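Local coordinates for protein putative alpha-L-fucosidase (Bacteroides thetaiotaomicron, PDB 3EYP) that probably hydrolyses alpha-L-fucosidic linkages, releasing L-fucose from glycans as a family 29 glycoside hydrolase, at residues W84-T89 and H148-L153. Sequence-based numbering, arbitrary orientation.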
loop_
_atom_site.group_PDB
_atom_site.type_symbol
_atom_site.label_atom_id
_atom_site.label_comp_id
_atom_site.label_asym_id
_atom_site.label_seq_id
_atom_site.Cartn_x
_atom_site.Cartn_y
_atom_site.Cartn_z
ATOM N N TRP A 84 -17.434 -0.605 17.704
ATOM C CA TRP A 84 -18.865 -0.552 17.304
ATOM C C TRP A 84 -19.618 -1.402 18.357
ATOM O O TRP A 84 -19.003 -2.343 18.956
ATOM C CB TRP A 84 -19.101 -1.031 15.827
ATOM C CG TRP A 84 -19.141 -2.516 15.626
ATOM C CD1 TRP A 84 -20.257 -3.291 15.418
ATOM C CD2 TRP A 84 -18.044 -3.430 15.735
ATOM N NE1 TRP A 84 -19.923 -4.610 15.365
ATOM C CE2 TRP A 84 -18.572 -4.733 15.584
ATOM C CE3 TRP A 84 -16.670 -3.269 15.959
ATOM C CZ2 TRP A 84 -17.776 -5.861 15.589
ATOM C CZ3 TRP A 84 -15.894 -4.377 15.987
ATOM C CH2 TRP A 84 -16.454 -5.677 15.817
ATOM N N PRO A 85 -20.900 -1.068 18.620
ATOM C CA PRO A 85 -21.748 -1.794 19.594
ATOM C C PRO A 85 -22.228 -3.163 19.063
ATOM O O PRO A 85 -23.413 -3.386 18.739
ATOM C CB PRO A 85 -22.922 -0.823 19.855
ATOM C CG PRO A 85 -23.074 -0.024 18.616
ATOM C CD PRO A 85 -21.628 0.052 17.989
ATOM N N SER A 86 -21.264 -4.059 18.907
ATOM C CA SER A 86 -21.549 -5.434 18.452
ATOM C C SER A 86 -22.577 -6.095 19.353
ATOM O O SER A 86 -22.598 -5.886 20.561
ATOM C CB SER A 86 -20.280 -6.305 18.404
ATOM O OG SER A 86 -20.618 -7.605 18.087
ATOM N N LYS A 87 -23.410 -6.904 18.737
ATOM C CA LYS A 87 -24.411 -7.715 19.492
ATOM C C LYS A 87 -23.783 -8.875 20.160
ATOM O O LYS A 87 -24.469 -9.642 20.853
ATOM C CB LYS A 87 -25.539 -8.184 18.578
ATOM C CG LYS A 87 -26.279 -7.070 17.948
ATOM C CD LYS A 87 -27.406 -7.570 17.003
ATOM C CE LYS A 87 -26.874 -8.418 15.799
ATOM N NZ LYS A 87 -25.996 -7.637 14.810
ATOM N N TYR A 88 -22.473 -9.072 19.949
ATOM C CA TYR A 88 -21.844 -10.337 20.298
ATOM C C TYR A 88 -20.803 -10.309 21.413
ATOM O O TYR A 88 -20.207 -11.322 21.739
ATOM C CB TYR A 88 -21.256 -11.012 19.037
ATOM C CG TYR A 88 -22.378 -11.365 18.061
ATOM C CD1 TYR A 88 -23.151 -12.481 18.240
ATOM C CD2 TYR A 88 -22.704 -10.510 17.024
ATOM C CE1 TYR A 88 -24.225 -12.754 17.378
ATOM C CE2 TYR A 88 -23.755 -10.753 16.184
ATOM C CZ TYR A 88 -24.513 -11.883 16.357
ATOM O OH TYR A 88 -25.550 -12.131 15.474
ATOM N N THR A 89 -20.670 -9.150 21.991
ATOM C CA THR A 89 -19.781 -8.851 23.149
ATOM C C THR A 89 -20.242 -7.619 23.891
ATOM O O THR A 89 -21.003 -6.781 23.362
ATOM C CB THR A 89 -18.276 -8.590 22.691
ATOM O OG1 THR A 89 -17.388 -8.511 23.822
ATOM C CG2 THR A 89 -18.153 -7.326 21.822
ATOM N N HIS A 148 -19.493 -13.812 13.390
ATOM C CA HIS A 148 -20.663 -12.988 13.693
ATOM C C HIS A 148 -20.316 -11.541 13.494
ATOM O O HIS A 148 -21.056 -10.796 12.939
ATOM C CB HIS A 148 -21.199 -13.212 15.111
ATOM C CG HIS A 148 -21.975 -14.486 15.268
ATOM N ND1 HIS A 148 -23.023 -14.833 14.430
ATOM C CD2 HIS A 148 -21.898 -15.465 16.196
ATOM C CE1 HIS A 148 -23.521 -16.000 14.819
ATOM N NE2 HIS A 148 -22.854 -16.411 15.888
ATOM N N GLN A 149 -19.195 -11.144 14.051
ATOM C CA GLN A 149 -18.748 -9.748 13.998
ATOM C C GLN A 149 -18.438 -9.290 12.578
ATOM O O GLN A 149 -18.746 -8.170 12.163
ATOM C CB GLN A 149 -17.549 -9.552 14.916
ATOM C CG GLN A 149 -17.918 -9.699 16.381
ATOM C CD GLN A 149 -16.973 -8.964 17.333
ATOM O OE1 GLN A 149 -15.728 -9.054 17.214
ATOM N NE2 GLN A 149 -17.571 -8.275 18.339
ATOM N N LEU A 150 -17.815 -10.214 11.848
ATOM C CA LEU A 150 -17.494 -10.022 10.444
ATOM C C LEU A 150 -18.782 -9.752 9.681
ATOM O O LEU A 150 -18.900 -8.787 8.943
ATOM C CB LEU A 150 -16.647 -11.219 9.916
ATOM C CG LEU A 150 -15.812 -11.032 8.668
ATOM C CD1 LEU A 150 -14.985 -9.754 8.673
ATOM C CD2 LEU A 150 -15.045 -12.372 8.269
ATOM N N GLY A 151 -19.797 -10.522 9.980
ATOM C CA GLY A 151 -21.103 -10.322 9.390
ATOM C C GLY A 151 -21.742 -8.981 9.642
ATOM O O GLY A 151 -22.377 -8.382 8.755
ATOM N N GLU A 152 -21.585 -8.491 10.861
ATOM C CA GLU A 152 -22.039 -7.168 11.174
ATOM C C GLU A 152 -21.279 -6.145 10.321
ATOM O O GLU A 152 -21.863 -5.265 9.691
ATOM C CB GLU A 152 -21.880 -6.838 12.696
ATOM C CG GLU A 152 -22.696 -7.737 13.625
ATOM C CD GLU A 152 -22.539 -7.353 15.041
ATOM O OE1 GLU A 152 -21.369 -7.156 15.407
ATOM O OE2 GLU A 152 -23.529 -7.310 15.825
ATOM N N LEU A 153 -19.963 -6.256 10.306
ATOM C CA LEU A 153 -19.121 -5.194 9.705
ATOM C C LEU A 153 -19.177 -5.198 8.185
ATOM O O LEU A 153 -18.979 -4.151 7.496
ATOM C CB LEU A 153 -17.643 -5.329 10.190
ATOM C CG LEU A 153 -17.465 -4.963 11.672
ATOM C CD1 LEU A 153 -16.064 -5.218 12.220
ATOM C CD2 LEU A 153 -17.893 -3.554 11.921
#
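Trp84 opens the segment with a large, flat indole that suits a buried seat: Leu153 CD1 packs over the face of its six-membered ring, 3.8 Å from the centroid (CH-pi), while at the ring edge Trp84 NE1 donates to Glu152 OE1 (2.9 Å). Pro85, pointing away from the helix, centres an inverse gamma turn that redirects the chain. The small hydroxyl of Ser86 both gives and takes hydrogen bonds: Ser86 OG donates to Glu152 OE1 (2.8 Å), receives Gln149 NE2 (3.1 Å) and accepts from Tyr88 N (3.0 Å), closing an ST turn. Lys87 N donates to Glu152 OE2 (2.9 Å), and Lys87 NZ forms a salt bridge to the same oxygen (2.7 Å), balancing the buried charge. Tyr88's flat phenol suits an offset stack on His148 (centroids 4.3 Å apart, planes at 3°), with His148 CB in CH-pi contact over its face, 3.5 Å from the centroid. Thr89 offers a methyl toward Gln149 and a hydroxyl, OG1, hydrogen-bonded to Tyr91 N within the loop. Glu152 thus gathers four donors from the loop following strand 70-76 onto helix 139-155, a beta-alpha loop packed against an outer helix of the TIM-barrel-like fold characteristic of family 29 fucosidases.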